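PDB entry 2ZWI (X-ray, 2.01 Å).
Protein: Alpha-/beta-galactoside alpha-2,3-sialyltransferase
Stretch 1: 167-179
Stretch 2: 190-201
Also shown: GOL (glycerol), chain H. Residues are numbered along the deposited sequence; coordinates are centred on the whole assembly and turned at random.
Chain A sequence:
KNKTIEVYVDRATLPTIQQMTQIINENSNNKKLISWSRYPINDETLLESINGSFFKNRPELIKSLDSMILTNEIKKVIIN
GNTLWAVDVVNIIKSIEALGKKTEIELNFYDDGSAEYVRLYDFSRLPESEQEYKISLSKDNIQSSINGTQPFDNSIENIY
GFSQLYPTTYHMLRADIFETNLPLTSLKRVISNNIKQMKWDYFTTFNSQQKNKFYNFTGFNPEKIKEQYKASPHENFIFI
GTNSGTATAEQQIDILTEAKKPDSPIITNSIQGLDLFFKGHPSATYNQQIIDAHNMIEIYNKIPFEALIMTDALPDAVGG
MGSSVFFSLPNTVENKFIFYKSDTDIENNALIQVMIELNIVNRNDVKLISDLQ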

# COMPACT_ATOMS: atom_id res chain seq x y z
N PRO A 167 19.29 -11.05 -0.88
CA PRO A 167 18.55 -11.03 0.38
C PRO A 167 17.38 -10.05 0.24
O PRO A 167 17.59 -8.86 -0.02
CB PRO A 167 19.58 -10.50 1.39
CG PRO A 167 20.91 -10.89 0.80
CD PRO A 167 20.72 -10.74 -0.70
N THR A 168 16.16 -10.58 0.36
CA THR A 168 14.93 -9.83 0.07
C THR A 168 13.88 -10.10 1.14
O THR A 168 13.66 -11.25 1.55
CB THR A 168 14.32 -10.25 -1.30
OG1 THR A 168 15.27 -10.02 -2.33
CG2 THR A 168 13.08 -9.46 -1.61
N THR A 169 13.24 -9.03 1.58
CA THR A 169 12.02 -9.15 2.39
C THR A 169 10.82 -8.54 1.65
O THR A 169 10.92 -7.45 1.09
CB THR A 169 12.19 -8.53 3.79
OG1 THR A 169 13.19 -9.27 4.52
CG2 THR A 169 10.89 -8.57 4.59
N TYR A 170 9.71 -9.27 1.63
CA TYR A 170 8.44 -8.77 1.08
C TYR A 170 7.53 -8.39 2.22
O TYR A 170 7.04 -9.25 2.97
CB TYR A 170 7.77 -9.81 0.19
CG TYR A 170 8.49 -9.98 -1.13
CD1 TYR A 170 8.32 -9.04 -2.15
CD2 TYR A 170 9.36 -11.03 -1.34
CE1 TYR A 170 8.98 -9.15 -3.33
CE2 TYR A 170 10.04 -11.17 -2.56
CZ TYR A 170 9.84 -10.21 -3.54
OH TYR A 170 10.48 -10.29 -4.75
N HIS A 171 7.32 -7.09 2.37
CA HIS A 171 6.39 -6.59 3.36
C HIS A 171 5.00 -6.58 2.72
O HIS A 171 4.76 -5.84 1.76
CB HIS A 171 6.81 -5.20 3.79
CG HIS A 171 8.21 -5.13 4.31
ND1 HIS A 171 8.51 -4.96 5.64
CD2 HIS A 171 9.40 -5.20 3.67
CE1 HIS A 171 9.82 -4.92 5.81
NE2 HIS A 171 10.39 -5.06 4.62
N MET A 172 4.11 -7.43 3.22
CA MET A 172 2.83 -7.64 2.53
C MET A 172 1.62 -7.12 3.30
O MET A 172 1.51 -7.30 4.52
CB MET A 172 2.63 -9.12 2.22
CG MET A 172 3.70 -9.75 1.31
SD MET A 172 3.27 -11.46 0.91
CE MET A 172 1.90 -11.19 -0.22
N LEU A 173 0.70 -6.52 2.57
CA LEU A 173 -0.59 -6.13 3.11
C LEU A 173 -1.24 -7.26 3.86
O LEU A 173 -1.74 -7.07 4.97
CB LEU A 173 -1.51 -5.68 1.98
CG LEU A 173 -1.96 -4.23 1.85
CD1 LEU A 173 -1.30 -3.25 2.82
CD2 LEU A 173 -1.90 -3.78 0.40
N ARG A 174 -1.24 -8.44 3.25
CA ARG A 174 -1.85 -9.61 3.86
C ARG A 174 -0.97 -10.81 3.57
O ARG A 174 -1.19 -11.54 2.60
CB ARG A 174 -3.29 -9.83 3.33
CG ARG A 174 -4.34 -8.81 3.79
CD ARG A 174 -4.64 -8.91 5.31
NE ARG A 174 -5.17 -10.23 5.68
CZ ARG A 174 -6.46 -10.53 5.75
NH1 ARG A 174 -7.38 -9.61 5.50
NH2 ARG A 174 -6.84 -11.75 6.08
N ALA A 175 0.05 -11.01 4.42
CA ALA A 175 0.94 -12.15 4.33
C ALA A 175 0.19 -13.50 4.40
O ALA A 175 0.66 -14.51 3.89
CB ALA A 175 2.01 -12.07 5.42
N ASP A 176 -0.98 -13.48 5.04
CA ASP A 176 -1.82 -14.69 5.19
C ASP A 176 -2.61 -15.07 3.93
O ASP A 176 -3.43 -16.00 3.97
CB ASP A 176 -2.77 -14.53 6.39
CG ASP A 176 -3.69 -13.33 6.26
OD1 ASP A 176 -3.30 -12.33 5.60
OD2 ASP A 176 -4.82 -13.38 6.80
N ILE A 177 -2.36 -14.36 2.83
CA ILE A 177 -2.89 -14.77 1.52
C ILE A 177 -2.48 -16.23 1.20
O ILE A 177 -3.24 -16.97 0.57
CB ILE A 177 -2.46 -13.79 0.37
CG1 ILE A 177 -3.22 -14.08 -0.94
CG2 ILE A 177 -0.93 -13.81 0.15
CD1 ILE A 177 -4.74 -13.86 -0.88
N PHE A 178 -1.29 -16.63 1.65
CA PHE A 178 -0.79 -17.99 1.43
C PHE A 178 -1.42 -19.03 2.35
O PHE A 178 -1.08 -20.22 2.26
CB PHE A 178 0.74 -18.02 1.55
CG PHE A 178 1.44 -17.16 0.53
CD1 PHE A 178 1.51 -17.55 -0.80
CD2 PHE A 178 2.03 -15.96 0.91
CE1 PHE A 178 2.16 -16.76 -1.75
CE2 PHE A 178 2.67 -15.16 -0.03
CZ PHE A 178 2.74 -15.55 -1.37
N GLU A 179 -2.33 -18.60 3.22
CA GLU A 179 -3.07 -19.50 4.10
C GLU A 179 -4.57 -19.49 3.82
O GLU A 179 -5.36 -19.94 4.65
CB GLU A 179 -2.80 -19.18 5.58
CG GLU A 179 -1.60 -19.90 6.16
CD GLU A 179 -0.28 -19.39 5.61
OE1 GLU A 179 -0.11 -18.15 5.54
OE2 GLU A 179 0.57 -20.22 5.24
C1 GOL H . -4.52 -6.75 8.20
O1 GOL H . -5.80 -6.81 8.78
C2 GOL H . -4.14 -5.32 7.83
O2 GOL H . -4.35 -4.48 8.95
C3 GOL H . -2.65 -5.31 7.50
O3 GOL H . -2.38 -4.65 6.29
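Stretch 2 (190-201) VISNNIKQMKWD

Stretch 2 lies beside stretch 1 as a neighbouring parallel β-strand, held by a ladder of backbone hydrogen bonds that a glutamine side chain extends past the last rung, with an apolar cluster on one face of the pair. It illustrates a general principle: backbone pairing fixes direction and register, and the side chains then secure the ends and faces.

Stretch 2 begins within a helix that started earlier in the chain, and a type I turn runs from Ile 191 to Asn 194, its backbone hydrogen bond running from Asn 194 N to Ile 191 O (2.8 Å). From there the backbone opens into the strand 195-197, with phi/psi values of -104/134 at Ile 195, -120/139 at Lys 196 and -76/124 at Gln 197. This strand runs in the same sense as strand 168-172; the axes approach to 4.7 Å and cross at -30°, the twist expected of neighbouring strands.

The register pairs Tyr 170 with Ile 195, His 171 with Lys 196 and Met 172 with Gln 197. As is typical of parallel pairing, alternate residues of stretch 1 use both their N and O atoms, each bonding to a different residue of the partner. Tyr 170 N donates to Asn 194 O at 2.8 Å, and Tyr 170 O accepts from Lys 196 N at 2.9 Å. Two residues on, Met 172 N donates to Lys 196 O at 2.8 Å and Met 172 O accepts from Met 198 N at 2.9 Å. All four bonds are nearly linear.

Where stretch 1 leaves the strand, the amide of Gln 197 takes over. Its NE2 donates to Leu 173 O at 3.0 Å while its OE1 accepts from Ala 175 N at 2.9 Å, so one side chain imitates a peptide group and engages the backbone as it turns into the 3-10 segment 175-178. The same NE2 also donates to Met 198 O (2.9 Å). A glycerol, probably from the crystallisation liquor, bridges nearby: its O3 donates to Leu 173 O at 2.8 Å and accepts from Trp 200 NE1 at 2.9 Å.

At the opposite end of the ladder, two waters link Asn 194 OD1 to the backbone of Thr 168, one through its O and the other through its N.

Tyr 170, Met 172, Ile 195 and Gln 197 project to one face of the sheet, and there Ile 195 is central. Its CD1 lies 3.5 Å from Met 172 SD and 3.8 Å from Tyr 170 CB, while its CG2 meets Ala 175 CB at 3.4 Å. Ile 191 adds to this cluster, with CD1 3.6 Å from Phe 178 CZ and CG2 3.8 Å from Tyr 170 CE2. On the other face, His 171 CE1 packs 3.8 Å from Lys 196 CD. Farther along, Leu 173 CD1 approaches Met 198 SD to 3.5 Å. Together the two stretches bury 802 Å².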

# COMPACT_ATOMS: atom_id res chain seq x y z
N VAL A 190 8.81 -20.30 -2.79
CA VAL A 190 9.83 -19.33 -3.15
C VAL A 190 10.09 -18.33 -2.01
O VAL A 190 11.25 -18.06 -1.66
CB VAL A 190 9.46 -18.59 -4.46
CG1 VAL A 190 10.56 -17.63 -4.86
CG2 VAL A 190 9.19 -19.61 -5.59
N ILE A 191 9.02 -17.82 -1.39
CA ILE A 191 9.16 -16.70 -0.46
C ILE A 191 8.79 -16.93 1.03
O ILE A 191 8.75 -15.98 1.80
CB ILE A 191 8.41 -15.44 -0.99
CG1 ILE A 191 6.95 -15.78 -1.32
CG2 ILE A 191 9.14 -14.87 -2.21
CD1 ILE A 191 6.13 -14.60 -1.90
N SER A 192 8.56 -18.18 1.44
CA SER A 192 8.01 -18.43 2.79
C SER A 192 8.87 -17.85 3.93
O SER A 192 8.33 -17.37 4.94
CB SER A 192 7.71 -19.93 3.03
OG SER A 192 8.88 -20.73 3.00
N ASN A 193 10.19 -17.86 3.75
CA ASN A 193 11.11 -17.28 4.74
C ASN A 193 11.39 -15.78 4.54
O ASN A 193 12.11 -15.16 5.33
CB ASN A 193 12.43 -18.05 4.76
CG ASN A 193 12.28 -19.44 5.29
OD1 ASN A 193 11.51 -19.69 6.24
ND2 ASN A 193 13.01 -20.37 4.71
N ASN A 194 10.80 -15.22 3.48
CA ASN A 194 11.08 -13.85 3.06
C ASN A 194 9.90 -12.88 3.25
O ASN A 194 9.97 -11.74 2.82
CB ASN A 194 11.48 -13.86 1.57
CG ASN A 194 12.55 -14.90 1.26
OD1 ASN A 194 13.63 -14.91 1.87
ND2 ASN A 194 12.27 -15.78 0.31
N ILE A 195 8.84 -13.33 3.91
CA ILE A 195 7.60 -12.55 4.06
C ILE A 195 7.48 -11.94 5.45
O ILE A 195 7.72 -12.63 6.46
CB ILE A 195 6.34 -13.43 3.82
CG1 ILE A 195 6.38 -14.12 2.45
CG2 ILE A 195 5.06 -12.61 3.95
CD1 ILE A 195 6.33 -13.17 1.27
N LYS A 196 7.13 -10.66 5.50
CA LYS A 196 6.69 -9.98 6.72
C LYS A 196 5.27 -9.47 6.52
O LYS A 196 4.94 -8.98 5.44
CB LYS A 196 7.59 -8.78 7.04
CG LYS A 196 8.89 -9.14 7.74
CD LYS A 196 9.72 -7.93 8.05
CE LYS A 196 11.03 -8.35 8.69
NZ LYS A 196 11.84 -7.18 9.05
N GLN A 197 4.45 -9.61 7.56
CA GLN A 197 3.13 -8.98 7.62
C GLN A 197 3.32 -7.50 7.94
O GLN A 197 3.96 -7.16 8.93
CB GLN A 197 2.25 -9.66 8.69
CG GLN A 197 0.93 -8.92 9.02
CD GLN A 197 0.07 -8.74 7.79
OE1 GLN A 197 -0.17 -9.68 7.04
NE2 GLN A 197 -0.38 -7.51 7.56
N MET A 198 2.78 -6.62 7.09
CA MET A 198 2.80 -5.19 7.39
C MET A 198 2.14 -4.93 8.74
O MET A 198 1.04 -5.44 9.01
CB MET A 198 2.07 -4.37 6.32
CG MET A 198 2.90 -4.08 5.09
SD MET A 198 1.97 -3.03 3.97
CE MET A 198 3.02 -3.01 2.53
N LYS A 199 2.84 -4.18 9.59
CA LYS A 199 2.33 -3.82 10.91
C LYS A 199 1.80 -2.38 10.94
O LYS A 199 2.28 -1.52 10.20
CB LYS A 199 3.39 -4.02 12.00
CG LYS A 199 3.93 -5.45 12.07
CD LYS A 199 2.83 -6.50 12.26
CE LYS A 199 2.32 -6.53 13.68
NZ LYS A 199 1.64 -7.82 13.98
N TRP A 200 0.82 -2.15 11.81
CA TRP A 200 0.14 -0.86 11.87
C TRP A 200 0.02 -0.32 13.31
O TRP A 200 -0.65 0.69 13.57
CB TRP A 200 -1.24 -0.95 11.20
CG TRP A 200 -1.16 -1.28 9.70
CD1 TRP A 200 -1.35 -2.50 9.11
CD2 TRP A 200 -0.87 -0.36 8.62
NE1 TRP A 200 -1.20 -2.40 7.75
CE2 TRP A 200 -0.90 -1.11 7.42
CE3 TRP A 200 -0.59 1.01 8.56
CZ2 TRP A 200 -0.66 -0.53 6.17
CZ3 TRP A 200 -0.34 1.59 7.31
CH2 TRP A 200 -0.39 0.82 6.13
N ASP A 201 0.71 -0.99 14.23
CA ASP A 201 0.61 -0.67 15.66
C ASP A 201 1.89 -0.02 16.19
O ASP A 201 2.17 -0.09 17.39
CB ASP A 201 0.29 -1.94 16.45
CG ASP A 201 1.34 -3.03 16.28
OD1 ASP A 201 2.30 -2.84 15.50
OD2 ASP A 201 1.21 -4.09 16.93
O HOH W 1 14.63 -12.64 3.69
O HOH W 2 16.51 -13.47 1.67